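Local coordinates for bifunctional thiamine biosynthesis protein ThiDN (Methanocaldococcus jannaschii DSM 2661, PDB 2PHP) that probably phosphorylates hydroxymethylpyrimidine and its phosphate and, through the C-terminal ThiN domain present here, condenses the resulting diphosphate with a thiazole phosphate into thiamine phosphate, at residues Asn26-Pro31 with Lys179-Leu184; Ile30-Ser35 with Ile57-Leu62; Ala52-Ile57 with Asp70-Ala75; Arg94-Ile99 with Arg161-Asp166. All coordinates share one frame; numbering follows the deposited sequence.

Contact 1. Residues Asn26-Pro31 with Lys179-Leu184; sequences NFTLIP and KIYNTL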
loop_
_atom_site.group_PDB
_atom_site.type_symbol
_atom_site.label_atom_id
_atom_site.label_comp_id
_atom_site.label_asym_id
_atom_site.label_seq_id
_atom_site.Cartn_x
_atom_site.Cartn_y
_atom_site.Cartn_z
ATOM N N ASN B 26 13.164 -13.087 5.493
ATOM C CA ASN B 26 14.005 -11.931 5.756
ATOM C C ASN B 26 14.906 -11.639 4.564
ATOM O O ASN B 26 16.074 -11.880 4.568
ATOM C CB ASN B 26 14.835 -12.148 7.022
ATOM C CG ASN B 26 15.927 -11.111 7.187
ATOM O OD1 ASN B 26 15.682 -9.911 7.051
ATOM N ND2 ASN B 26 17.137 -11.569 7.481
ATOM N N PHE B 27 14.157 -11.360 3.486
ATOM C CA PHE B 27 14.759 -11.145 2.177
ATOM C C PHE B 27 15.518 -9.823 2.159
ATOM O O PHE B 27 14.929 -8.745 2.271
ATOM C CB PHE B 27 13.641 -11.174 1.124
ATOM C CG PHE B 27 14.112 -10.987 -0.295
ATOM C CD1 PHE B 27 15.155 -11.748 -0.811
ATOM C CD2 PHE B 27 13.486 -10.061 -1.126
ATOM C CE1 PHE B 27 15.570 -11.589 -2.139
ATOM C CE2 PHE B 27 13.893 -9.895 -2.454
ATOM C CZ PHE B 27 14.936 -10.661 -2.959
ATOM N N THR B 28 16.835 -9.912 2.036
ATOM C CA THR B 28 17.671 -8.724 2.016
ATOM C C THR B 28 18.460 -8.656 0.719
ATOM O O THR B 28 19.135 -7.667 0.440
ATOM C CB THR B 28 18.659 -8.726 3.204
ATOM O OG1 THR B 28 19.532 -9.859 3.092
ATOM C CG2 THR B 28 17.896 -8.798 4.533
ATOM N N LEU B 29 18.375 -9.719 -0.071
ATOM C CA LEU B 29 19.081 -9.767 -1.345
ATOM C C LEU B 29 18.350 -8.940 -2.418
ATOM O O LEU B 29 18.059 -9.425 -3.516
ATOM C CB LEU B 29 19.238 -11.229 -1.779
ATOM C CG LEU B 29 20.257 -12.072 -0.988
ATOM C CD1 LEU B 29 20.233 -13.531 -1.457
ATOM C CD2 LEU B 29 21.642 -11.496 -1.169
ATOM N N ILE B 30 18.069 -7.683 -2.082
ATOM C CA ILE B 30 17.373 -6.766 -2.987
ATOM C C ILE B 30 18.332 -5.816 -3.698
ATOM O O ILE B 30 19.036 -5.029 -3.057
ATOM C CB ILE B 30 16.328 -5.910 -2.227
ATOM C CG1 ILE B 30 15.331 -6.831 -1.520
ATOM C CG2 ILE B 30 15.590 -4.973 -3.207
ATOM C CD1 ILE B 30 14.485 -6.140 -0.488
ATOM N N PRO B 31 18.364 -5.872 -5.037
ATOM C CA PRO B 31 19.254 -4.990 -5.797
ATOM C C PRO B 31 18.740 -3.553 -5.761
ATOM O O PRO B 31 17.600 -3.307 -5.363
ATOM C CB PRO B 31 19.210 -5.580 -7.199
ATOM C CG PRO B 31 17.800 -6.071 -7.293
ATOM C CD PRO B 31 17.560 -6.719 -5.937
ATOM N N LYS B 179 19.590 -17.727 3.134
ATOM C CA LYS B 179 20.141 -18.208 4.400
ATOM C C LYS B 179 21.656 -18.233 4.387
ATOM O O LYS B 179 22.296 -17.952 5.396
ATOM C CB LYS B 179 19.587 -19.590 4.734
ATOM C CG LYS B 179 18.163 -19.512 5.260
ATOM C CD LYS B 179 17.542 -20.875 5.469
ATOM C CE LYS B 179 16.084 -20.734 5.892
ATOM N NZ LYS B 179 15.381 -22.048 5.948
ATOM N N ILE B 180 22.226 -18.561 3.235
ATOM C CA ILE B 180 23.674 -18.589 3.093
ATOM C C ILE B 180 24.152 -17.147 3.202
ATOM O O ILE B 180 25.085 -16.838 3.941
ATOM C CB ILE B 180 24.081 -19.186 1.726
ATOM C CG1 ILE B 180 23.692 -20.668 1.684
ATOM C CG2 ILE B 180 25.571 -18.974 1.476
ATOM C CD1 ILE B 180 24.008 -21.351 0.366
ATOM N N TYR B 181 23.480 -16.259 2.478
ATOM C CA TYR B 181 23.825 -14.849 2.492
ATOM C C TYR B 181 23.750 -14.263 3.904
ATOM O O TYR B 181 24.588 -13.440 4.278
ATOM C CB TYR B 181 22.894 -14.069 1.565
ATOM C CG TYR B 181 23.288 -12.625 1.389
ATOM C CD1 TYR B 181 24.453 -12.281 0.703
ATOM C CD2 TYR B 181 22.493 -11.600 1.897
ATOM C CE1 TYR B 181 24.815 -10.950 0.525
ATOM C CE2 TYR B 181 22.840 -10.264 1.721
ATOM C CZ TYR B 181 23.998 -9.947 1.038
ATOM O OH TYR B 181 24.342 -8.637 0.854
ATOM N N ASN B 182 22.751 -14.675 4.686
ATOM C CA ASN B 182 22.617 -14.158 6.046
ATOM C C ASN B 182 23.870 -14.440 6.870
ATOM O O ASN B 182 24.291 -13.608 7.673
ATOM C CB ASN B 182 21.402 -14.761 6.765
ATOM C CG ASN B 182 20.072 -14.261 6.206
ATOM O OD1 ASN B 182 19.960 -13.122 5.728
ATOM N ND2 ASN B 182 19.047 -15.111 6.282
ATOM N N THR B 183 24.456 -15.618 6.672
ATOM C CA THR B 183 25.659 -16.004 7.393
ATOM C C THR B 183 26.801 -15.093 6.957
ATOM O O THR B 183 27.545 -14.582 7.793
ATOM C CB THR B 183 26.030 -17.479 7.107
ATOM O OG1 THR B 183 24.910 -18.316 7.412
ATOM C CG2 THR B 183 27.212 -17.919 7.967
ATOM N N LEU B 184 26.936 -14.880 5.653
ATOM C CA LEU B 184 27.993 -14.010 5.147
ATOM C C LEU B 184 27.829 -12.618 5.739
ATOM O O LEU B 184 28.796 -11.994 6.163
ATOM C CB LEU B 184 27.935 -13.888 3.625
ATOM C CG LEU B 184 28.181 -15.116 2.754
ATOM C CD1 LEU B 184 28.156 -14.684 1.297
ATOM C CD2 LEU B 184 29.521 -15.750 3.099
#
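Tyr181 CG lies anti to the backbone N (chi1 -173°), sending the ring out of helix 167-185 toward the loop 26-31, while Leu29 CG stands anti to its own carbonyl carbon (chi1 -72°) and meets that ring tip to tip. The contact is a CH-pi pair that seats a loop of the ThiN domain against its C-terminal helix. Leu29, the centre of an inverse gamma turn, puts CD2 over the middle of one ring face, and its CD1 runs back toward Tyr181 CB, 4.1 Å away. Thr28 OG1 approaches the ring edge in plane, 3.6 Å from Tyr181 CE2. The polar partner of Thr28 is Gln178, one helical turn before Asn182: Gln178 NE2 bonds both Thr28 OG1 and Asn182 OD1, while its OE1 takes a weak bond from Leu29 N. Tyr181 also packs on Leu105 of helix 103-109 and on Lys100, so its ring joins loop, helix and strand end. An alanine in place of Tyr181 would remove the ring face under Leu29 and would probably loosen the loop against the helix. Where the contact is more exposed, the Asn26 and Asn182 side chains cross obliquely with their amide planes 17° apart, Asn26 ND2 lying 3.7 Å from Asn182 OD1.

Contact 2. Residues Ile30-Ser35 with Ile57-Leu62; sequences IPEVGS and IIKNKL
A single antiparallel bridge, a hydrogen-bonded pair of Ser35 and Ile57, ties the end of the loop before strand 37-40 to strand 57-59, half of a small two-stranded sheet in the ThiN domain. Ile57 N donates to Ser35 O at 2.7 Å, nearly straight at 171°, and Ser35 N returns a bond of 2.9 Å to Ile57 O. Both donors lie in the plane of the carbonyl they address, so the two backbones are clamped edge to edge. A type I turn from Pro31 to Gly34, closed by Gly34 N to Pro31 O, leads the loop into this bridge. Gly34 has a positive phi of 80° and brings its CA to 3.2 Å from Ile57 O; a side chain here would point toward the strand and crowd both that oxygen and Ile58 CG2. Before the turn, Ile30 presses CG2 on Ile57 O, and its CB meets Lys59 CG at 3.8 Å as the two side chains slide past each other in opposite directions. The lysine chain is extended beyond CG, which carries its CE to 3.4 Å from Ile30 O and NZ toward Glu32, though the charges stay too far apart for a salt bridge. Asn98 fixes the loop from strand 95-100: its O bonds Ser35 OG and its ND2 bonds Gly34 O. Beyond the strand the chain reaches the second subunit: Lys61 NZ bonds Leu53 O and Ala75 O of that subunit. Within 57-62 itself, Asn60 OD1 closes an Asx turn, accepting from Leu62 N at 3.0 Å.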
loop_
_atom_site.group_PDB
_atom_site.type_symbol
_atom_site.label_atom_id
_atom_site.label_comp_id
_atom_site.label_asym_id
_atom_site.label_seq_id
_atom_site.Cartn_x
_atom_site.Cartn_y
_atom_site.Cartn_z
ATOM N N ILE B 30 18.069 -7.683 -2.082
ATOM C CA ILE B 30 17.373 -6.766 -2.987
ATOM C C ILE B 30 18.332 -5.816 -3.698
ATOM O O ILE B 30 19.036 -5.029 -3.057
ATOM C CB ILE B 30 16.328 -5.910 -2.227
ATOM C CG1 ILE B 30 15.331 -6.831 -1.520
ATOM C CG2 ILE B 30 15.590 -4.973 -3.207
ATOM C CD1 ILE B 30 14.485 -6.140 -0.488
ATOM N N PRO B 31 18.364 -5.872 -5.037
ATOM C CA PRO B 31 19.254 -4.990 -5.797
ATOM C C PRO B 31 18.740 -3.553 -5.761
ATOM O O PRO B 31 17.600 -3.307 -5.363
ATOM C CB PRO B 31 19.210 -5.580 -7.199
ATOM C CG PRO B 31 17.800 -6.071 -7.293
ATOM C CD PRO B 31 17.560 -6.719 -5.937
ATOM N N GLU B 32 19.581 -2.612 -6.177
ATOM C CA GLU B 32 19.203 -1.208 -6.186
ATOM C C GLU B 32 18.041 -0.935 -7.120
ATOM O O GLU B 32 17.261 -0.015 -6.886
ATOM C CB GLU B 32 20.396 -0.327 -6.568
ATOM C CG GLU B 32 21.384 -0.176 -5.442
ATOM C CD GLU B 32 20.696 0.242 -4.155
ATOM O OE1 GLU B 32 20.094 1.339 -4.136
ATOM O OE2 GLU B 32 20.745 -0.530 -3.166
ATOM N N VAL B 33 17.922 -1.728 -8.178
ATOM C CA VAL B 33 16.827 -1.530 -9.117
ATOM C C VAL B 33 15.573 -2.289 -8.686
ATOM O O VAL B 33 14.551 -2.259 -9.378
ATOM C CB VAL B 33 17.215 -1.956 -10.543
ATOM C CG1 VAL B 33 18.329 -1.066 -11.043
ATOM C CG2 VAL B 33 17.630 -3.427 -10.569
ATOM N N GLY B 34 15.657 -2.953 -7.535
ATOM C CA GLY B 34 14.526 -3.707 -7.029
ATOM C C GLY B 34 14.402 -5.060 -7.702
ATOM O O GLY B 34 14.955 -5.277 -8.776
ATOM N N SER B 35 13.667 -5.973 -7.078
ATOM C CA SER B 35 13.481 -7.305 -7.643
ATOM C C SER B 35 12.065 -7.496 -8.154
ATOM O O SER B 35 11.145 -6.785 -7.759
ATOM C CB SER B 35 13.726 -8.386 -6.588
ATOM O OG SER B 35 15.025 -8.320 -6.050
ATOM N N ILE B 57 9.851 -5.280 -5.944
ATOM C CA ILE B 57 10.107 -5.484 -4.530
ATOM C C ILE B 57 11.279 -4.575 -4.209
ATOM O O ILE B 57 12.337 -4.685 -4.836
ATOM C CB ILE B 57 10.472 -6.949 -4.239
ATOM C CG1 ILE B 57 9.294 -7.839 -4.638
ATOM C CG2 ILE B 57 10.800 -7.119 -2.753
ATOM C CD1 ILE B 57 9.602 -9.304 -4.668
ATOM N N ILE B 58 11.088 -3.653 -3.271
ATOM C CA ILE B 58 12.145 -2.713 -2.918
ATOM C C ILE B 58 12.437 -2.659 -1.426
ATOM O O ILE B 58 11.626 -3.081 -0.595
ATOM C CB ILE B 58 11.810 -1.276 -3.408
ATOM C CG1 ILE B 58 10.584 -0.740 -2.667
ATOM C CG2 ILE B 58 11.538 -1.278 -4.916
ATOM C CD1 ILE B 58 10.287 0.733 -2.976
ATOM N N LYS B 59 13.604 -2.120 -1.090
ATOM C CA LYS B 59 14.009 -2.027 0.305
ATOM C C LYS B 59 13.218 -0.994 1.083
ATOM O O LYS B 59 12.841 0.047 0.548
ATOM C CB LYS B 59 15.500 -1.681 0.419
ATOM C CG LYS B 59 16.434 -2.829 0.073
ATOM C CD LYS B 59 17.905 -2.463 0.297
ATOM C CE LYS B 59 18.824 -3.663 0.026
ATOM N NZ LYS B 59 20.262 -3.352 0.267
ATOM N N ASN B 60 12.933 -1.314 2.339
ATOM C CA ASN B 60 12.254 -0.388 3.232
ATOM C C ASN B 60 13.436 0.069 4.078
ATOM O O ASN B 60 13.946 -0.698 4.895
ATOM C CB ASN B 60 11.233 -1.105 4.122
ATOM C CG ASN B 60 10.575 -0.167 5.117
ATOM O OD1 ASN B 60 11.169 0.828 5.528
ATOM N ND2 ASN B 60 9.352 -0.490 5.525
ATOM N N LYS B 61 13.884 1.303 3.864
ATOM C CA LYS B 61 15.040 1.843 4.581
ATOM C C LYS B 61 15.014 1.731 6.107
ATOM O O LYS B 61 16.079 1.660 6.727
ATOM C CB LYS B 61 15.285 3.307 4.177
ATOM C CG LYS B 61 16.424 3.501 3.165
ATOM C CD LYS B 61 15.998 3.255 1.723
ATOM C CE LYS B 61 14.998 4.315 1.250
ATOM N NZ LYS B 61 15.492 5.696 1.492
ATOM N N LEU B 62 13.817 1.719 6.704
ATOM C CA LEU B 62 13.681 1.598 8.166
ATOM C C LEU B 62 13.822 0.133 8.561
ATOM O O LEU B 62 14.018 -0.190 9.731
ATOM C CB LEU B 62 12.329 2.145 8.669
ATOM C CG LEU B 62 12.391 3.500 9.377
ATOM C CD1 LEU B 62 13.227 4.489 8.544
ATOM C CD2 LEU B 62 10.965 4.027 9.661
#

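Contact 3. Residues Ala52-Ile57 with Asp70-Ala75; sequences ALTGRI and DIEFGA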
loop_
_atom_site.group_PDB
_atom_site.type_symbol
_atom_site.label_atom_id
_atom_site.label_comp_id
_atom_site.label_asym_id
_atom_site.label_seq_id
_atom_site.Cartn_x
_atom_site.Cartn_y
_atom_site.Cartn_z
ATOM N N ALA B 52 3.763 -10.910 -13.743
ATOM C CA ALA B 52 4.685 -10.430 -12.712
ATOM C C ALA B 52 4.150 -9.161 -12.043
ATOM O O ALA B 52 3.064 -8.698 -12.382
ATOM C CB ALA B 52 6.041 -10.157 -13.331
ATOM N N LEU B 53 4.913 -8.597 -11.106
ATOM C CA LEU B 53 4.489 -7.382 -10.408
ATOM C C LEU B 53 4.511 -6.180 -11.328
ATOM O O LEU B 53 5.409 -6.044 -12.146
ATOM C CB LEU B 53 5.395 -7.101 -9.202
ATOM C CG LEU B 53 5.319 -8.121 -8.068
ATOM C CD1 LEU B 53 6.359 -7.824 -7.010
ATOM C CD2 LEU B 53 3.931 -8.097 -7.473
ATOM N N THR B 54 3.515 -5.313 -11.194
ATOM C CA THR B 54 3.437 -4.101 -12.001
ATOM C C THR B 54 4.447 -3.113 -11.409
ATOM O O THR B 54 4.895 -2.188 -12.076
ATOM C CB THR B 54 2.006 -3.510 -11.970
ATOM O OG1 THR B 54 1.542 -3.452 -10.614
ATOM C CG2 THR B 54 1.051 -4.376 -12.796
ATOM N N GLY B 55 4.795 -3.327 -10.143
ATOM C CA GLY B 55 5.791 -2.498 -9.483
ATOM C C GLY B 55 7.027 -3.373 -9.334
ATOM O O GLY B 55 7.466 -3.994 -10.302
ATOM N N ARG B 56 7.576 -3.440 -8.127
ATOM C CA ARG B 56 8.744 -4.266 -7.848
ATOM C C ARG B 56 8.898 -4.446 -6.350
ATOM O O ARG B 56 8.152 -3.858 -5.574
ATOM C CB ARG B 56 10.016 -3.633 -8.424
ATOM C CG ARG B 56 10.336 -4.129 -9.841
ATOM C CD ARG B 56 11.786 -3.894 -10.231
ATOM N NE ARG B 56 12.117 -4.617 -11.458
ATOM C CZ ARG B 56 13.348 -4.774 -11.939
ATOM N NH1 ARG B 56 14.388 -4.252 -11.304
ATOM N NH2 ARG B 56 13.542 -5.484 -13.044
ATOM N N ILE B 57 9.851 -5.280 -5.944
ATOM C CA ILE B 57 10.107 -5.484 -4.530
ATOM C C ILE B 57 11.279 -4.575 -4.209
ATOM O O ILE B 57 12.337 -4.685 -4.836
ATOM C CB ILE B 57 10.472 -6.949 -4.239
ATOM C CG1 ILE B 57 9.294 -7.839 -4.638
ATOM C CG2 ILE B 57 10.800 -7.119 -2.753
ATOM C CD1 ILE B 57 9.602 -9.304 -4.668
ATOM N N ASP B 70 0.627 -5.036 -8.482
ATOM C CA ASP B 70 -0.206 -6.228 -8.577
ATOM C C ASP B 70 0.381 -7.207 -9.571
ATOM O O ASP B 70 1.215 -6.842 -10.399
ATOM C CB ASP B 70 -1.615 -5.858 -9.054
ATOM C CG ASP B 70 -2.218 -4.730 -8.252
ATOM O OD1 ASP B 70 -2.313 -4.866 -7.014
ATOM O OD2 ASP B 70 -2.594 -3.709 -8.865
ATOM N N ILE B 71 -0.069 -8.454 -9.491
ATOM C CA ILE B 71 0.403 -9.456 -10.418
ATOM C C ILE B 71 -0.487 -9.392 -11.642
ATOM O O ILE B 71 -1.697 -9.546 -11.546
ATOM C CB ILE B 71 0.340 -10.854 -9.813
ATOM C CG1 ILE B 71 1.358 -10.952 -8.684
ATOM C CG2 ILE B 71 0.621 -11.891 -10.878
ATOM C CD1 ILE B 71 1.343 -12.272 -7.953
ATOM N N GLU B 72 0.128 -9.146 -12.789
ATOM C CA GLU B 72 -0.607 -9.051 -14.028
ATOM C C GLU B 72 0.250 -9.550 -15.183
ATOM O O GLU B 72 1.485 -9.419 -15.162
ATOM C CB GLU B 72 -1.009 -7.596 -14.276
ATOM C CG GLU B 72 -1.875 -7.005 -13.174
ATOM C CD GLU B 72 -3.316 -6.808 -13.610
ATOM O OE1 GLU B 72 -3.919 -7.771 -14.138
ATOM O OE2 GLU B 72 -3.829 -5.683 -13.411
ATOM N N PHE B 73 -0.411 -10.125 -16.187
ATOM C CA PHE B 73 0.278 -10.606 -17.369
ATOM C C PHE B 73 0.780 -9.411 -18.172
ATOM O O PHE B 73 0.107 -8.386 -18.262
ATOM C CB PHE B 73 -0.667 -11.448 -18.230
ATOM C CG PHE B 73 -0.769 -12.861 -17.780
ATOM C CD1 PHE B 73 0.152 -13.808 -18.221
ATOM C CD2 PHE B 73 -1.742 -13.240 -16.855
ATOM C CE1 PHE B 73 0.112 -15.110 -17.745
ATOM C CE2 PHE B 73 -1.789 -14.541 -16.371
ATOM C CZ PHE B 73 -0.862 -15.480 -16.816
ATOM N N GLY B 74 1.960 -9.555 -18.759
ATOM C CA GLY B 74 2.525 -8.478 -19.537
ATOM C C GLY B 74 3.154 -7.403 -18.683
ATOM O O GLY B 74 3.658 -6.417 -19.198
ATOM N N ALA B 75 3.144 -7.585 -17.369
ATOM C CA ALA B 75 3.738 -6.573 -16.499
ATOM C C ALA B 75 5.235 -6.379 -16.732
ATOM O O ALA B 75 5.707 -5.243 -16.750
ATOM C CB ALA B 75 3.482 -6.895 -15.023
#
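Thr54 OG1 is gripped by two hydrogen bonds: Asp70 N donates to it at 2.8 Å, and the hydroxyl of Tyr66 of the second subunit is its other partner. It sits where the antiparallel pairing of strands 50-53 and 71-73, at one end of the domain's mixed sheet, gives way to loop. With chi1 at 48° the hydroxyl stands in the crowded position between backbone N and carbonyl carbon, and so faces Asp70. Thr54 N in turn donates to Asp70 O in its carbonyl plane, though the angle at hydrogen is only 134°. Further along the strands Ala52 and Glu72 form a hydrogen-bonded pair, Glu72 N reaching Ala52 O at 3.0 Å and Ala52 N reaching Glu72 O at 3.1 Å, each donor above the carbonyl plane. The neighbouring pair is non-hydrogen-bonded: Leu53 CD2 crosses obliquely over Ile71 CG1 at 4.0 Å, on the face where Ile71 meets helix 8-22. Asp70 points away, and its OD1 makes a salt bridge with Lys23 of the third subunit. A type II turn from Glu72 to Ala75 folds the chain back, so that Ala75 CB rests 3.2 Å from Ala52 O.

Contact 4. Residues Arg94-Ile99 with Arg161-Asp166; sequences RACMNI and RVLGRD
Four backbone bonds between strands 95-100 and 159-164 form the first shell of this antiparallel contact, near the centre of the domain. Val162 N gives a bond of 2.9 Å to Met97 O and Met97 N one of 3.0 Å to Val162 O, both in the carbonyl plane. Ala95 and Gly164 pair likewise, but their donors lie above the carbonyl planes. There the strand distorts into a classic beta bulge, Arg94 and Ala95 both facing Gly164, and Arg94 N makes weak bonds to Gly164 O and Arg165 O. Between these pairs Cys96 CA sits 3.2 Å from Val162 O in a C-H...O contact. Ala95, Met97 (a selenomethionine) and Val162 face helix 167-185, while Cys96, Asn98 and Arg161 pack on helix 77-87.

Past the bulge Arg94, bent at chi3 (-66°), turns one guanidinium face to Arg165 O, which stands 3.1 Å above the plane, offset toward the rim. Arg94 NH2 lies 4.4 Å from Asp166 OD2, beyond a salt bridge, with a weakly held water between them. Glu39 and Ser40 O position NH1 from strand 37-40, and Asp166 OD1 caps helix 167-185 at Glu169 N. A leucine in place of Arg94 would lose the NH1 partners and would probably leave the link from strand 37-40 to the bulge less firmly held. With Glu39 and Asp166 both near, the guanidinium is likely to stay charged and to balance acidic groups beside the helix start.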
loop_
_atom_site.group_PDB
_atom_site.type_symbol
_atom_site.label_atom_id
_atom_site.label_comp_id
_atom_site.label_asym_id
_atom_site.label_seq_id
_atom_site.Cartn_x
_atom_site.Cartn_y
_atom_site.Cartn_z
ATOM N N ARG B 94 9.505 -21.961 -16.544
ATOM C CA ARG B 94 8.526 -20.887 -16.729
ATOM C C ARG B 94 8.654 -19.713 -15.747
ATOM O O ARG B 94 7.885 -18.758 -15.836
ATOM C CB ARG B 94 7.101 -21.457 -16.623
ATOM C CG ARG B 94 6.819 -22.601 -17.581
ATOM C CD ARG B 94 5.404 -23.147 -17.429
ATOM N NE ARG B 94 5.166 -23.794 -16.135
ATOM C CZ ARG B 94 4.511 -23.232 -15.124
ATOM N NH1 ARG B 94 4.021 -22.010 -15.252
ATOM N NH2 ARG B 94 4.349 -23.891 -13.980
ATOM N N ALA B 95 9.615 -19.762 -14.828
ATOM C CA ALA B 95 9.742 -18.683 -13.847
ATOM C C ALA B 95 11.147 -18.169 -13.570
ATOM O O ALA B 95 12.140 -18.894 -13.714
ATOM C CB ALA B 95 9.088 -19.106 -12.531
ATOM N N CYS B 96 11.210 -16.913 -13.135
ATOM C CA CYS B 96 12.477 -16.263 -12.830
ATOM C C CYS B 96 12.312 -15.071 -11.886
ATOM O O CYS B 96 11.306 -14.357 -11.924
ATOM C CB CYS B 96 13.141 -15.795 -14.128
ATOM S SG CYS B 96 14.670 -14.837 -13.914
HETATM N N MSE B 97 13.316 -14.875 -11.037
HETATM C CA MSE B 97 13.336 -13.761 -10.093
HETATM C C MSE B 97 14.756 -13.218 -10.039
HETATM O O MSE B 97 15.705 -13.996 -9.927
HETATM C CB MSE B 97 12.931 -14.222 -8.695
HETATM C CG MSE B 97 13.109 -13.141 -7.647
HETATM SE SE MSE B 97 12.452 -13.670 -5.918
HETATM C CE MSE B 97 12.528 -11.971 -4.993
ATOM N N ASN B 98 14.915 -11.900 -10.122
ATOM C CA ASN B 98 16.252 -11.324 -10.052
ATOM C C ASN B 98 16.535 -10.886 -8.623
ATOM O O ASN B 98 15.667 -10.313 -7.969
ATOM C CB ASN B 98 16.399 -10.139 -11.012
ATOM C CG ASN B 98 15.495 -8.967 -10.655
ATOM O OD1 ASN B 98 14.267 -9.074 -10.705
ATOM N ND2 ASN B 98 16.104 -7.839 -10.291
ATOM N N ILE B 99 17.740 -11.186 -8.135
ATOM C CA ILE B 99 18.138 -10.812 -6.781
ATOM C C ILE B 99 19.522 -10.170 -6.785
ATOM O O ILE B 99 20.260 -10.258 -7.773
ATOM C CB ILE B 99 18.146 -12.028 -5.827
ATOM C CG1 ILE B 99 19.261 -12.998 -6.214
ATOM C CG2 ILE B 99 16.797 -12.736 -5.878
ATOM C CD1 ILE B 99 19.337 -14.209 -5.291
ATOM N N ARG B 161 20.196 -14.081 -11.305
ATOM C CA ARG B 161 18.853 -14.439 -11.730
ATOM C C ARG B 161 18.601 -15.916 -11.410
ATOM O O ARG B 161 19.342 -16.791 -11.854
ATOM C CB ARG B 161 18.702 -14.142 -13.227
ATOM C CG ARG B 161 19.087 -12.704 -13.575
ATOM C CD ARG B 161 19.172 -12.446 -15.069
ATOM N NE ARG B 161 19.579 -11.065 -15.347
ATOM C CZ ARG B 161 20.832 -10.617 -15.282
ATOM N NH1 ARG B 161 21.831 -11.439 -14.960
ATOM N NH2 ARG B 161 21.084 -9.336 -15.508
ATOM N N VAL B 162 17.571 -16.174 -10.606
ATOM C CA VAL B 162 17.197 -17.524 -10.203
ATOM C C VAL B 162 16.036 -18.010 -11.084
ATOM O O VAL B 162 15.005 -17.346 -11.183
ATOM C CB VAL B 162 16.784 -17.550 -8.701
ATOM C CG1 VAL B 162 16.356 -18.946 -8.287
ATOM C CG2 VAL B 162 17.956 -17.074 -7.830
ATOM N N LEU B 163 16.216 -19.161 -11.729
ATOM C CA LEU B 163 15.196 -19.720 -12.617
ATOM C C LEU B 163 14.623 -21.020 -12.056
ATOM O O LEU B 163 15.222 -21.645 -11.180
ATOM C CB LEU B 163 15.789 -19.988 -14.011
ATOM C CG LEU B 163 16.408 -18.819 -14.794
ATOM C CD1 LEU B 163 17.746 -18.439 -14.188
ATOM C CD2 LEU B 163 16.614 -19.214 -16.250
ATOM N N GLY B 164 13.466 -21.430 -12.568
ATOM C CA GLY B 164 12.841 -22.652 -12.092
ATOM C C GLY B 164 11.594 -22.994 -12.882
ATOM O O GLY B 164 11.221 -22.261 -13.801
ATOM N N ARG B 165 10.948 -24.100 -12.521
ATOM C CA ARG B 165 9.743 -24.547 -13.218
ATOM C C ARG B 165 8.558 -23.614 -12.998
ATOM O O ARG B 165 7.761 -23.392 -13.913
ATOM C CB ARG B 165 9.393 -25.979 -12.796
ATOM C CG ARG B 165 10.474 -26.986 -13.176
ATOM C CD ARG B 165 9.904 -28.345 -13.531
ATOM N NE ARG B 165 10.835 -29.424 -13.216
ATOM C CZ ARG B 165 11.523 -29.513 -12.078
ATOM N NH1 ARG B 165 11.381 -28.586 -11.132
ATOM N NH2 ARG B 165 12.371 -30.518 -11.890
ATOM N N ASP B 166 8.437 -23.084 -11.785
ATOM C CA ASP B 166 7.378 -22.134 -11.460
ATOM C C ASP B 166 7.857 -21.192 -10.364
ATOM O O ASP B 166 8.907 -21.418 -9.750
ATOM C CB ASP B 166 6.080 -22.837 -11.037
ATOM C CG ASP B 166 6.270 -23.780 -9.871
ATOM O OD1 ASP B 166 6.868 -23.374 -8.845
ATOM O OD2 ASP B 166 5.800 -24.930 -9.980
HETATM O O HOH W 1 2.755 -24.883 -11.403
#

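How the contacts relate
Contact 4 is the buried core, two middle strands of the mixed sheet zipped by backbone bonds; contact 3 pairs strands at one end of that sheet and is only partly buried. Contacts 1 and 2 lie farther out, their centres about 15 Å from the centre of the chain, and draw on one loop, whose Asn26, Thr28 and Leu29 meet a helix through side chains in contact 1 and whose Ser35 is joined to a strand by main-chain bonds in contact 2. Phe27 and Asn98 link the loop to contact 4, Phe27 CZ touching Met97 CE at 3.4 Å. Contacts 2 and 3 share Ile57 and both reach the second subunit, whereas no other chain of the assembly touches contacts 1 and 4.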